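PDB 6LSV: jasmonate-induced oxygenase 2 from Arabidopsis thaliana, which uses iron, oxygen and 2-oxoglutarate to hydroxylate the plant hormone jasmonate to 12-hydroxyjasmonate, a reaction of jasmonate-mediated defence signalling. Local coordinates for residues W135-P145 / I203-K214. Sequence-based numbering, arbitrary orientation.
With AKG (2-oxoglutaric acid), chain C; JAA ({(1R,2R)-3-oxo-2-[(2Z)-pent-2-en-1-yl]cyclopentyl}acetic acid), chain D.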
loop_
_atom_site.group_PDB
_atom_site.type_symbol
_atom_site.label_atom_id
_atom_site.label_comp_id
_atom_site.label_asym_id
_atom_site.label_seq_id
_atom_site.Cartn_x
_atom_site.Cartn_y
_atom_site.Cartn_z
ATOM N N TRP A 135 -1.530 1.572 15.387
ATOM C CA TRP A 135 -1.204 2.922 15.842
ATOM C C TRP A 135 -1.012 3.844 14.638
ATOM O O TRP A 135 0.083 4.326 14.345
ATOM C CB TRP A 135 0.036 2.904 16.727
ATOM C CG TRP A 135 0.167 4.137 17.575
ATOM C CD1 TRP A 135 0.965 5.219 17.335
ATOM C CD2 TRP A 135 -0.530 4.417 18.793
ATOM N NE1 TRP A 135 0.811 6.152 18.331
ATOM C CE2 TRP A 135 -0.103 5.684 19.238
ATOM C CE3 TRP A 135 -1.476 3.719 19.550
ATOM C CZ2 TRP A 135 -0.588 6.267 20.408
ATOM C CZ3 TRP A 135 -1.956 4.299 20.711
ATOM C CH2 TRP A 135 -1.510 5.558 21.130
ATOM N N SER A 136 -2.116 4.091 13.938
ATOM C CA SER A 136 -2.054 4.975 12.785
ATOM C C SER A 136 -3.444 5.478 12.439
ATOM O O SER A 136 -4.446 4.791 12.658
ATOM C CB SER A 136 -1.449 4.278 11.561
ATOM O OG SER A 136 -1.958 2.965 11.415
ATOM N N ASP A 137 -3.481 6.692 11.902
ATOM C CA ASP A 137 -4.618 7.228 11.174
ATOM C C ASP A 137 -4.262 7.249 9.694
ATOM O O ASP A 137 -3.089 7.165 9.320
ATOM C CB ASP A 137 -4.975 8.638 11.656
ATOM C CG ASP A 137 -5.305 8.683 13.138
ATOM O OD1 ASP A 137 -5.858 7.693 13.660
ATOM O OD2 ASP A 137 -5.005 9.710 13.782
ATOM N N TYR A 138 -5.277 7.359 8.844
ATOM C CA TYR A 138 -5.017 7.323 7.414
ATOM C C TYR A 138 -6.111 8.077 6.674
ATOM O O TYR A 138 -7.176 8.374 7.221
ATOM C CB TYR A 138 -4.914 5.880 6.902
ATOM C CG TYR A 138 -6.222 5.125 6.947
ATOM C CD1 TYR A 138 -7.092 5.144 5.865
ATOM C CD2 TYR A 138 -6.587 4.393 8.072
ATOM C CE1 TYR A 138 -8.290 4.460 5.902
ATOM C CE2 TYR A 138 -7.785 3.703 8.119
ATOM C CZ TYR A 138 -8.634 3.741 7.030
ATOM O OH TYR A 138 -9.834 3.062 7.062
ATOM N N TYR A 139 -5.829 8.378 5.404
ATOM C CA TYR A 139 -6.808 8.920 4.474
ATOM C C TYR A 139 -6.833 8.055 3.225
ATOM O O TYR A 139 -5.798 7.556 2.780
ATOM C CB TYR A 139 -6.499 10.372 4.085
ATOM C CG TYR A 139 -7.729 11.136 3.661
ATOM C CD1 TYR A 139 -8.234 11.019 2.373
ATOM C CD2 TYR A 139 -8.397 11.958 4.555
ATOM C CE1 TYR A 139 -9.368 11.709 1.985
ATOM C CE2 TYR A 139 -9.529 12.652 4.178
ATOM C CZ TYR A 139 -10.010 12.524 2.895
ATOM O OH TYR A 139 -11.138 13.213 2.522
ATOM N N PHE A 140 -8.023 7.885 2.653
ATOM C CA PHE A 140 -8.194 7.037 1.479
ATOM C C PHE A 140 -9.076 7.749 0.464
ATOM O O PHE A 140 -10.104 8.328 0.829
ATOM C CB PHE A 140 -8.802 5.685 1.876
ATOM C CG PHE A 140 -9.004 4.740 0.727
ATOM C CD1 PHE A 140 -7.919 4.196 0.058
ATOM C CD2 PHE A 140 -10.283 4.386 0.323
ATOM C CE1 PHE A 140 -8.109 3.318 -0.995
ATOM C CE2 PHE A 140 -10.476 3.511 -0.730
ATOM C CZ PHE A 140 -9.390 2.977 -1.390
ATOM N N LEU A 141 -8.666 7.718 -0.804
ATOM C CA LEU A 141 -9.424 8.340 -1.880
ATOM C C LEU A 141 -9.106 7.622 -3.184
ATOM O O LEU A 141 -8.073 6.958 -3.314
ATOM C CB LEU A 141 -9.119 9.844 -2.000
ATOM C CG LEU A 141 -7.680 10.289 -2.302
ATOM C CD1 LEU A 141 -7.414 10.410 -3.804
ATOM C CD2 LEU A 141 -7.358 11.604 -1.600
ATOM N N HIS A 142 -10.002 7.772 -4.155
ATOM C CA HIS A 142 -9.835 7.182 -5.474
ATOM C C HIS A 142 -9.318 8.218 -6.467
ATOM O O HIS A 142 -9.633 9.407 -6.371
ATOM C CB HIS A 142 -11.154 6.605 -5.985
ATOM C CG HIS A 142 -11.587 5.359 -5.277
ATOM N ND1 HIS A 142 -10.964 4.143 -5.463
ATOM C CD2 HIS A 142 -12.582 5.139 -4.386
ATOM C CE1 HIS A 142 -11.555 3.230 -4.716
ATOM N NE2 HIS A 142 -12.541 3.807 -4.053
ATOM N N LEU A 143 -8.519 7.750 -7.425
ATOM C CA LEU A 143 -8.047 8.565 -8.541
ATOM C C LEU A 143 -8.584 8.099 -9.886
ATOM O O LEU A 143 -8.983 8.927 -10.705
ATOM C CB LEU A 143 -6.516 8.571 -8.590
ATOM C CG LEU A 143 -5.809 9.088 -7.337
ATOM C CD1 LEU A 143 -4.518 8.321 -7.113
ATOM C CD2 LEU A 143 -5.543 10.577 -7.448
ATOM N N LEU A 144 -8.603 6.792 -10.127
ATOM C CA LEU A 144 -9.216 6.196 -11.302
ATOM C C LEU A 144 -9.996 4.967 -10.865
ATOM O O LEU A 144 -9.628 4.318 -9.876
ATOM C CB LEU A 144 -8.169 5.799 -12.354
ATOM C CG LEU A 144 -7.416 6.934 -13.044
ATOM C CD1 LEU A 144 -6.293 6.351 -13.875
ATOM C CD2 LEU A 144 -8.359 7.760 -13.904
ATOM N N PRO A 145 -11.083 4.618 -11.573
ATOM C CA PRO A 145 -11.652 5.278 -12.756
ATOM C C PRO A 145 -12.322 6.617 -12.428
ATOM O O PRO A 145 -12.519 6.932 -11.252
ATOM C CB PRO A 145 -12.676 4.258 -13.259
ATOM C CG PRO A 145 -13.096 3.531 -12.032
ATOM C CD PRO A 145 -11.854 3.423 -11.191
ATOM N N ILE A 203 -8.036 1.159 -15.857
ATOM C CA ILE A 203 -7.603 0.473 -14.649
ATOM C C ILE A 203 -8.142 1.231 -13.444
ATOM O O ILE A 203 -8.895 2.201 -13.592
ATOM C CB ILE A 203 -6.069 0.364 -14.601
ATOM C CG1 ILE A 203 -5.427 1.714 -14.928
ATOM C CG2 ILE A 203 -5.586 -0.665 -15.600
ATOM C CD1 ILE A 203 -5.216 2.616 -13.731
ATOM N N GLY A 204 -7.749 0.806 -12.251
ATOM C CA GLY A 204 -8.102 1.492 -11.019
ATOM C C GLY A 204 -6.855 2.071 -10.376
ATOM O O GLY A 204 -5.777 1.472 -10.439
ATOM N N ALA A 205 -7.008 3.241 -9.765
ATOM C CA ALA A 205 -5.913 3.897 -9.064
ATOM C C ALA A 205 -6.486 4.580 -7.839
ATOM O O ALA A 205 -7.383 5.418 -7.963
ATOM C CB ALA A 205 -5.203 4.914 -9.963
ATOM N N CYS A 206 -5.988 4.217 -6.666
ATOM C CA CYS A 206 -6.397 4.868 -5.435
ATOM C C CYS A 206 -5.162 5.213 -4.614
ATOM O O CYS A 206 -4.039 4.790 -4.910
ATOM C CB CYS A 206 -7.390 4.007 -4.637
ATOM S SG CYS A 206 -7.051 2.241 -4.628
ATOM N N LEU A 207 -5.387 6.016 -3.581
ATOM C CA LEU A 207 -4.324 6.574 -2.765
ATOM C C LEU A 207 -4.711 6.430 -1.304
ATOM O O LEU A 207 -5.833 6.771 -0.919
ATOM C CB LEU A 207 -4.084 8.047 -3.115
ATOM C CG LEU A 207 -3.012 8.760 -2.293
ATOM C CD1 LEU A 207 -1.638 8.193 -2.616
ATOM C CD2 LEU A 207 -3.054 10.268 -2.527
ATOM N N ARG A 208 -3.792 5.904 -0.501
ATOM C CA ARG A 208 -3.954 5.862 0.944
ATOM C C ARG A 208 -2.711 6.465 1.574
ATOM O O ARG A 208 -1.595 5.998 1.321
ATOM C CB ARG A 208 -4.177 4.437 1.461
ATOM C CG ARG A 208 -3.795 4.293 2.928
ATOM C CD ARG A 208 -4.493 3.145 3.621
ATOM N NE ARG A 208 -3.925 2.918 4.948
ATOM C CZ ARG A 208 -4.549 2.280 5.932
ATOM N NH1 ARG A 208 -5.771 1.801 5.744
ATOM N NH2 ARG A 208 -3.951 2.121 7.106
ATOM N N VAL A 209 -2.904 7.503 2.383
ATOM C CA VAL A 209 -1.821 8.177 3.088
ATOM C C VAL A 209 -1.914 7.795 4.556
ATOM O O VAL A 209 -2.992 7.876 5.154
ATOM C CB VAL A 209 -1.892 9.702 2.907
ATOM C CG1 VAL A 209 -0.654 10.359 3.493
ATOM C CG2 VAL A 209 -2.047 10.051 1.431
ATOM N N ASN A 210 -0.790 7.381 5.133
ATOM C CA ASN A 210 -0.749 6.831 6.481
ATOM C C ASN A 210 -0.016 7.782 7.418
ATOM O O ASN A 210 1.070 8.272 7.091
ATOM C CB ASN A 210 -0.069 5.461 6.487
ATOM C CG ASN A 210 -0.776 4.454 5.606
ATOM O OD1 ASN A 210 -1.987 4.258 5.716
ATOM N ND2 ASN A 210 -0.024 3.810 4.720
ATOM N N TYR A 211 -0.611 8.030 8.582
ATOM C CA TYR A 211 -0.037 8.901 9.600
ATOM C C TYR A 211 0.242 8.068 10.840
ATOM O O TYR A 211 -0.683 7.488 11.419
ATOM C CB TYR A 211 -0.981 10.060 9.929
ATOM C CG TYR A 211 -0.410 11.048 10.923
ATOM C CD1 TYR A 211 0.913 11.462 10.834
ATOM C CD2 TYR A 211 -1.191 11.563 11.952
ATOM C CE1 TYR A 211 1.443 12.362 11.738
ATOM C CE2 TYR A 211 -0.668 12.466 12.863
ATOM C CZ TYR A 211 0.649 12.861 12.749
ATOM O OH TYR A 211 1.182 13.758 13.646
ATOM N N TYR A 212 1.511 8.009 11.245
ATOM C CA TYR A 212 1.942 7.243 12.412
ATOM C C TYR A 212 2.426 8.205 13.489
ATOM O O TYR A 212 3.610 8.573 13.512
ATOM C CB TYR A 212 3.047 6.253 12.030
ATOM C CG TYR A 212 2.718 5.422 10.811
ATOM C CD1 TYR A 212 1.943 4.274 10.917
ATOM C CD2 TYR A 212 3.172 5.793 9.551
ATOM C CE1 TYR A 212 1.632 3.514 9.806
ATOM C CE2 TYR A 212 2.866 5.040 8.433
ATOM C CZ TYR A 212 2.097 3.901 8.567
ATOM O OH TYR A 212 1.789 3.146 7.459
ATOM N N PRO A 213 1.547 8.642 14.410
ATOM C CA PRO A 213 1.963 9.579 15.466
ATOM C C PRO A 213 2.919 8.932 16.454
ATOM O O PRO A 213 3.220 7.743 16.326
ATOM C CB PRO A 213 0.634 9.963 16.136
ATOM C CG PRO A 213 -0.442 9.537 15.169
ATOM C CD PRO A 213 0.112 8.328 14.493
ATOM N N LYS A 214 3.410 9.682 17.437
ATOM C CA LYS A 214 4.310 9.078 18.407
ATOM C C LYS A 214 3.523 8.140 19.322
ATOM O O LYS A 214 2.332 8.342 19.582
ATOM C CB LYS A 214 5.051 10.152 19.214
ATOM C CG LYS A 214 5.821 11.193 18.380
ATOM C CD LYS A 214 6.085 12.447 19.165
ATOM C CE LYS A 214 4.861 12.990 19.870
ATOM N NZ LYS A 214 3.512 12.924 19.238
HETATM C C1 AKG C . 0.876 0.772 3.189
HETATM O O1 AKG C . 0.918 0.219 2.062
HETATM O O2 AKG C . -0.200 1.307 3.574
HETATM C C2 AKG C . 2.123 0.761 4.081
HETATM O O5 AKG C . 2.556 -0.283 4.441
HETATM C C3 AKG C . 2.826 2.053 4.519
HETATM C C4 AKG C . 4.338 1.816 4.555
HETATM C C5 AKG C . 5.045 2.889 5.386
HETATM O O3 AKG C . 6.232 3.224 5.133
HETATM O O4 AKG C . 4.430 3.438 6.334
HETATM O O01 JAA D . -7.342 1.429 3.250
HETATM O O02 JAA D . -8.630 -1.191 -2.403
HETATM O O03 JAA D . -10.267 -2.081 -1.282
HETATM C C04 JAA D . -8.157 -0.383 0.517
HETATM C C05 JAA D . -7.361 -0.370 1.935
HETATM C C06 JAA D . -9.585 0.094 0.893
HETATM C C07 JAA D . -9.482 0.668 2.145
HETATM C C08 JAA D . -7.891 0.652 2.542
HETATM C C09 JAA D . -5.797 -0.157 1.727
HETATM C C10 JAA D . -8.207 -1.686 -0.065
HETATM C C11 JAA D . -5.104 -1.505 1.523
HETATM C C12 JAA D . -9.083 -1.651 -1.321
HETATM C C13 JAA D . -4.018 -1.838 2.194
HETATM C C14 JAA D . -3.398 -0.891 3.219
HETATM C C15 JAA D . -3.204 -1.628 4.544
#
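Arg208 and Tyr138, one from each of two antiparallel strands, illustrate how a β-sheet can build a substrate site on one of its faces. Arg208 leaves the strand with CG anti to the backbone N (chi1 157°) and stays extended as far as NE. Its CB lies at the ring edge of Phe140 and, like CG, passes 3.8 Å from Tyr139 O; CD comes within 3.3 Å of the jasmonate ketone oxygen O01. NE of Arg208 donates to Asn210 OD1, which NH2 reaches only weakly. Arg208 CZ sits 3.5 Å from Tyr138 CG, and the guanidinium lies flat on the phenol ring, planes 6° apart, as a cation-pi stack with NH1 over the ring centre. Arg208 NH1 then donates to O01 of jasmonate at 3.0 Å, while the pentenyl C14 approaches the opposite guanidinium face, offset toward its rim. Pressed between ring and ligand and tied at its edge to Asn210, the group is probably restrained from rotating.

Asn210 also serves the cosubstrate, its ND2 bonding 2-oxoglutarate O2 (2.8 Å), so one amide links the two binding sites; Tyr212 OH adds a weak bond to the distal carboxylate. Phe140 places one face against the jasmonate cyclopentanone and turns CE1 to Cys206 CB.

Paired backbone bonds run from Asp137–Tyr211 to Leu141–Leu207, until a classic bulge lets Leu143 N and Leu144 N share Ala205 O. On the other face of the sheet, away from the ligands, Leu141 and Val209 pack on Trp97 of helix 87-102. Within the main sheet of the double-stranded β-helix fold characteristic of 2-oxoglutarate oxygenases, strand 204-212 runs between 137-144 and 294-302, and 120-122 flanks the other side of 137-144.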